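Local coordinates for protein 4-phosphoerythronate dehydrogenase (Lactobacillus jensenii, PDB 4PRK) that probably catalyses the NAD-dependent interconversion of pyruvate and D-lactate, as a D-lactate dehydrogenase of the D-isomer specific 2-hydroxyacid dehydrogenase family, at residues S265-K270 against Q276-Y281; V111-Y116 against N289-P294. One frame throughout, in Å; residues are numbered along the deposited sequence.

In the fold
Both contacts belong to the Rossmann-type, presumably NAD-binding, half of the chain, and lie about 18 Å apart, centre to centre. Contact 2 comes first and last along the chain: it ties helix 103-118 to strand 290-292, an outermost strand of the seven-stranded parallel sheet. Contact 1 is nested within that span, in the connection that leaves strand 255-258 and enters helix 279-285, the helix followed directly by strand 290-292. The two touch through packing: Phe268 CZ lies 3.6 Å from Thr293 O, and Tyr281 CE1 meets Val292 CG1. Both also reach the second subunit, so this end of the sheet, on both faces of strand 290-292, contributes to the interface between subunits.

Contact 1 of 2, residues S265-K270 against Q276-Y281; sequences SSYFFK and QIPADY
Pro278 lies over one face of the Tyr267 ring, and this is the tight part of the contact. Its CD stands 3.7 Å from the ring centroid, 26° off the normal, a CH-pi contact displaced toward the rim, while Pro278 CG comes to 3.3 Å from Tyr267 CE1. Tyr267 CG is held between its own backbone N and carbonyl carbon (chi1 58°), a torsion that carries the ring across to Pro278 and Tyr281. The second close partner is aromatic: the edge of Tyr267 is turned toward the face of Tyr281 in an offset edge-to-face pair, centroids 5.6 Å apart and planes at 64°. Beside it, Tyr267 OH packs 3.4 Å from Tyr281 CB.

The polar and looser contacts lie toward the hydroxyl and toward Ser266. Water 1, in the plane of the Tyr267 ring, accepts from Tyr267 OH at 2.6 Å and donates to Asp280 OD1 at 3.2 Å, joining the hydroxyl indirectly to the first turn of the helix. Toward the exposed side, Ser266 OG only grazes Pro278 CD at 4.1 Å, and exposed Gln276 turns its amide to Asp273 instead, OE1 taking the backbone N-H. A type II turn starting at Tyr267 and ending at Lys270 reverses the chain, and the Lys270 side chain folds back from its end, NZ donating to Ser265 O at 2.7 Å.

Pro278 is the N-cap residue of helix 279-285, so the tyrosine packs against the very start of that helix. Phe133 of the second subunit meets both Tyr267 and Tyr281 edge-to-face, extending the aromatic group across the interface, while Asp280 leans on Thr241 and Ile245 of helix 241-250. The contact thus folds the long connection after strand 255-258 onto the helix that leads into strand 290-292.

Contact 2 of 2, residues V111-Y116 against N289-P294; sequences VTQAMY and NVIVTP
Ile291 supplies the apolar part of the contact, its two branches lying along Gln113 of helix 103-118 and one of them reaching on to Tyr116. Ile291 CG2 packs against the amide end of the glutamine, 3.5 Å from Gln113 CD, while Ile291 CD1 lies across the aliphatic part of the same side chain, 3.8 Å from Gln113 CG. The glutamine stays extended beyond CG (chi2 -169°), which carries its amide past the isoleucine toward Thr293. Ile291 CD1 also lies 3.7 Å from Tyr116 CD1. With CG anti to the backbone N (chi1 179°), the tyrosine ring is directed to the strand side one helical turn after Gln113.

These residues join a helix to an outermost strand, within this chain, of a Rossmann-type sheet. Strand 290-292 is the seventh in the parallel order and follows 255-258, to which Ile291 is bonded through the backbone of Ala256 and Leu258. Ile291 and Thr293 point to the helix, whereas Val290 and Val292 alternate to the other side of the strand, where Val290 touches Leu248 of helix 241-250.

The polar link is a single weak hydrogen bond: Gln113 NE2 donates to Thr293 OG1 at 3.1 Å, bent to 130°. Thr293 OG1 has its stronger partner in Asp259 OD1, so the amide approaches a hydroxyl already engaged with a carboxylate. Replacing Gln113 by an alanine would probably uncover Ile291 CG2 on the helix side and remove the weak bond that reaches Thr293 OG1.

Contacts between subunits complete the surroundings: the Tyr116 ring stacks on Tyr116 of the second subunit, and Ile291 packs on Ile121 of that subunit.

Contact 1 of 2, residues S265-K270 against Q276-Y281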
# COMPACT_ATOMS: atom_id res chain seq x y z
N SER A 265 -9.47 -12.28 -33.92
CA SER A 265 -9.97 -11.32 -34.90
C SER A 265 -11.20 -11.81 -35.66
O SER A 265 -12.00 -11.03 -36.15
CB SER A 265 -8.87 -10.96 -35.88
OG SER A 265 -7.95 -10.07 -35.24
N SER A 266 -11.34 -13.11 -35.79
CA SER A 266 -12.49 -13.64 -36.46
C SER A 266 -13.80 -13.34 -35.72
O SER A 266 -14.81 -13.14 -36.35
CB SER A 266 -12.32 -15.13 -36.75
OG SER A 266 -12.80 -15.90 -35.68
N TYR A 267 -13.78 -13.37 -34.40
CA TYR A 267 -15.00 -13.16 -33.63
C TYR A 267 -15.04 -12.06 -32.55
O TYR A 267 -16.11 -11.62 -32.19
CB TYR A 267 -15.46 -14.47 -33.04
CG TYR A 267 -14.45 -15.14 -32.15
CD1 TYR A 267 -13.28 -15.63 -32.67
CD2 TYR A 267 -14.69 -15.29 -30.81
CE1 TYR A 267 -12.36 -16.25 -31.86
CE2 TYR A 267 -13.78 -15.90 -30.00
CZ TYR A 267 -12.62 -16.38 -30.53
OH TYR A 267 -11.71 -16.99 -29.73
N PHE A 268 -13.91 -11.64 -32.02
CA PHE A 268 -13.91 -10.58 -31.01
C PHE A 268 -14.42 -9.28 -31.63
O PHE A 268 -14.08 -8.94 -32.74
CB PHE A 268 -12.51 -10.39 -30.42
CG PHE A 268 -12.18 -11.31 -29.29
CD1 PHE A 268 -12.82 -12.51 -29.13
CD2 PHE A 268 -11.22 -10.96 -28.38
CE1 PHE A 268 -12.51 -13.34 -28.09
CE2 PHE A 268 -10.90 -11.78 -27.33
CZ PHE A 268 -11.54 -12.98 -27.18
N PHE A 269 -15.24 -8.55 -30.88
CA PHE A 269 -15.83 -7.30 -31.35
C PHE A 269 -16.96 -7.46 -32.37
O PHE A 269 -17.37 -6.48 -32.97
CB PHE A 269 -14.75 -6.32 -31.79
CG PHE A 269 -13.74 -6.04 -30.72
CD1 PHE A 269 -14.15 -5.67 -29.45
CD2 PHE A 269 -12.40 -6.20 -30.95
CE1 PHE A 269 -13.26 -5.42 -28.45
CE2 PHE A 269 -11.48 -5.97 -29.95
CZ PHE A 269 -11.92 -5.59 -28.69
N LYS A 270 -17.51 -8.67 -32.54
CA LYS A 270 -18.58 -8.94 -33.53
C LYS A 270 -19.70 -9.65 -32.85
O LYS A 270 -19.49 -10.15 -31.74
CB LYS A 270 -18.07 -9.83 -34.67
CG LYS A 270 -17.21 -9.06 -35.60
CD LYS A 270 -16.12 -9.91 -36.20
CE LYS A 270 -15.23 -9.02 -37.04
NZ LYS A 270 -14.06 -9.82 -37.48
N GLN A 276 -19.75 -19.78 -36.34
CA GLN A 276 -18.61 -18.90 -36.62
C GLN A 276 -17.58 -18.82 -35.51
O GLN A 276 -16.56 -18.20 -35.67
CB GLN A 276 -19.11 -17.51 -36.93
CG GLN A 276 -20.10 -17.49 -38.07
CD GLN A 276 -20.59 -16.10 -38.34
OE1 GLN A 276 -21.58 -15.63 -37.75
NE2 GLN A 276 -19.91 -15.42 -39.24
N ILE A 277 -17.83 -19.47 -34.38
CA ILE A 277 -16.96 -19.33 -33.24
C ILE A 277 -16.00 -20.50 -33.26
O ILE A 277 -16.44 -21.63 -33.36
CB ILE A 277 -17.81 -19.36 -31.96
CG1 ILE A 277 -18.80 -18.18 -31.96
CG2 ILE A 277 -16.89 -19.35 -30.73
CD1 ILE A 277 -19.96 -18.35 -30.99
N PRO A 278 -14.68 -20.25 -33.14
CA PRO A 278 -13.78 -21.40 -33.22
C PRO A 278 -13.83 -22.40 -32.04
O PRO A 278 -14.24 -22.05 -30.91
CB PRO A 278 -12.39 -20.78 -33.31
CG PRO A 278 -12.55 -19.36 -32.84
CD PRO A 278 -13.95 -18.97 -33.14
N ALA A 279 -13.38 -23.61 -32.32
CA ALA A 279 -13.45 -24.71 -31.38
C ALA A 279 -12.57 -24.52 -30.15
O ALA A 279 -12.93 -24.98 -29.06
CB ALA A 279 -13.04 -26.00 -32.10
N ASP A 280 -11.40 -23.93 -30.34
CA ASP A 280 -10.52 -23.66 -29.23
C ASP A 280 -11.20 -22.70 -28.24
O ASP A 280 -11.26 -23.01 -27.03
CB ASP A 280 -9.12 -23.22 -29.66
CG ASP A 280 -9.10 -21.92 -30.43
OD1 ASP A 280 -10.13 -21.33 -30.74
OD2 ASP A 280 -8.00 -21.48 -30.77
N TYR A 281 -11.86 -21.65 -28.72
CA TYR A 281 -12.65 -20.84 -27.79
C TYR A 281 -13.69 -21.68 -27.07
O TYR A 281 -13.79 -21.62 -25.84
CB TYR A 281 -13.33 -19.69 -28.49
CG TYR A 281 -14.26 -18.98 -27.57
CD1 TYR A 281 -13.77 -18.04 -26.66
CD2 TYR A 281 -15.61 -19.30 -27.52
CE1 TYR A 281 -14.61 -17.42 -25.75
CE2 TYR A 281 -16.47 -18.67 -26.64
CZ TYR A 281 -15.96 -17.73 -25.75
OH TYR A 281 -16.74 -17.07 -24.86
O HOH W 1 -9.82 -18.20 -31.03

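Contact 2 of 2, residues V111-Y116 against N289-P294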
# COMPACT_ATOMS: atom_id res chain seq x y z
N VAL A 111 -5.60 -8.62 -12.48
CA VAL A 111 -5.63 -8.96 -11.06
C VAL A 111 -6.97 -9.61 -10.73
O VAL A 111 -7.02 -10.64 -10.04
CB VAL A 111 -5.48 -7.71 -10.19
CG1 VAL A 111 -5.90 -7.94 -8.74
CG2 VAL A 111 -4.08 -7.21 -10.27
N THR A 112 -8.05 -8.96 -11.17
CA THR A 112 -9.40 -9.45 -10.91
C THR A 112 -9.54 -10.89 -11.38
O THR A 112 -10.05 -11.78 -10.65
CB THR A 112 -10.42 -8.59 -11.69
OG1 THR A 112 -10.49 -7.31 -11.10
CG2 THR A 112 -11.76 -9.16 -11.68
N GLN A 113 -9.11 -11.15 -12.62
CA GLN A 113 -9.22 -12.52 -13.16
C GLN A 113 -8.36 -13.50 -12.37
O GLN A 113 -8.85 -14.58 -12.00
CB GLN A 113 -8.82 -12.56 -14.62
CG GLN A 113 -9.89 -12.02 -15.51
CD GLN A 113 -9.65 -12.27 -17.01
OE1 GLN A 113 -9.02 -13.25 -17.41
NE2 GLN A 113 -10.19 -11.38 -17.86
N ALA A 114 -7.13 -13.10 -12.05
CA ALA A 114 -6.28 -13.94 -11.20
C ALA A 114 -6.90 -14.27 -9.84
O ALA A 114 -6.78 -15.41 -9.38
CB ALA A 114 -4.90 -13.36 -10.99
N MET A 115 -7.55 -13.29 -9.20
CA MET A 115 -8.08 -13.52 -7.88
C MET A 115 -9.28 -14.44 -7.97
O MET A 115 -9.39 -15.38 -7.21
CB MET A 115 -8.49 -12.23 -7.16
CG MET A 115 -7.54 -11.10 -7.40
SD MET A 115 -7.44 -10.05 -5.99
CE MET A 115 -6.47 -11.39 -5.17
N TYR A 116 -10.19 -14.15 -8.88
CA TYR A 116 -11.33 -15.06 -9.10
C TYR A 116 -10.90 -16.52 -9.32
O TYR A 116 -11.39 -17.45 -8.66
CB TYR A 116 -12.19 -14.58 -10.25
CG TYR A 116 -13.37 -15.44 -10.58
CD1 TYR A 116 -13.20 -16.52 -11.38
CD2 TYR A 116 -14.66 -15.10 -10.20
CE1 TYR A 116 -14.24 -17.33 -11.74
CE2 TYR A 116 -15.75 -15.88 -10.57
CZ TYR A 116 -15.50 -17.00 -11.34
OH TYR A 116 -16.44 -17.82 -11.77
N ASN A 289 -12.49 -23.46 -14.74
CA ASN A 289 -11.27 -22.85 -14.22
C ASN A 289 -10.61 -21.93 -15.23
O ASN A 289 -9.42 -21.62 -15.11
CB ASN A 289 -10.25 -23.91 -13.76
CG ASN A 289 -9.79 -24.84 -14.89
OD1 ASN A 289 -10.49 -25.03 -15.83
ND2 ASN A 289 -8.62 -25.43 -14.74
N VAL A 290 -11.37 -21.51 -16.24
CA VAL A 290 -10.91 -20.53 -17.21
C VAL A 290 -11.83 -19.30 -17.25
O VAL A 290 -13.02 -19.43 -17.10
CB VAL A 290 -10.93 -21.15 -18.61
CG1 VAL A 290 -10.73 -20.08 -19.66
CG2 VAL A 290 -9.89 -22.27 -18.69
N ILE A 291 -11.28 -18.11 -17.46
CA ILE A 291 -12.07 -16.97 -17.83
C ILE A 291 -11.66 -16.54 -19.21
O ILE A 291 -10.47 -16.48 -19.48
CB ILE A 291 -11.86 -15.78 -16.88
CG1 ILE A 291 -12.58 -15.98 -15.57
CG2 ILE A 291 -12.39 -14.48 -17.45
CD1 ILE A 291 -12.22 -14.91 -14.54
N VAL A 292 -12.62 -16.22 -20.09
CA VAL A 292 -12.27 -15.48 -21.30
C VAL A 292 -13.16 -14.28 -21.41
O VAL A 292 -14.34 -14.40 -21.24
CB VAL A 292 -12.41 -16.31 -22.61
CG1 VAL A 292 -11.87 -15.50 -23.82
CG2 VAL A 292 -11.72 -17.66 -22.47
N THR A 293 -12.54 -13.12 -21.67
CA THR A 293 -13.22 -11.89 -21.94
C THR A 293 -12.81 -11.39 -23.31
O THR A 293 -11.71 -11.71 -23.79
CB THR A 293 -12.86 -10.80 -20.89
OG1 THR A 293 -11.45 -10.81 -20.62
CG2 THR A 293 -13.64 -11.06 -19.58
N PRO A 294 -13.68 -10.62 -23.96
CA PRO A 294 -13.46 -10.18 -25.32
C PRO A 294 -12.62 -8.95 -25.45
O PRO A 294 -13.13 -7.91 -25.84
CB PRO A 294 -14.89 -9.89 -25.82
CG PRO A 294 -15.66 -9.56 -24.60
CD PRO A 294 -14.92 -10.08 -23.41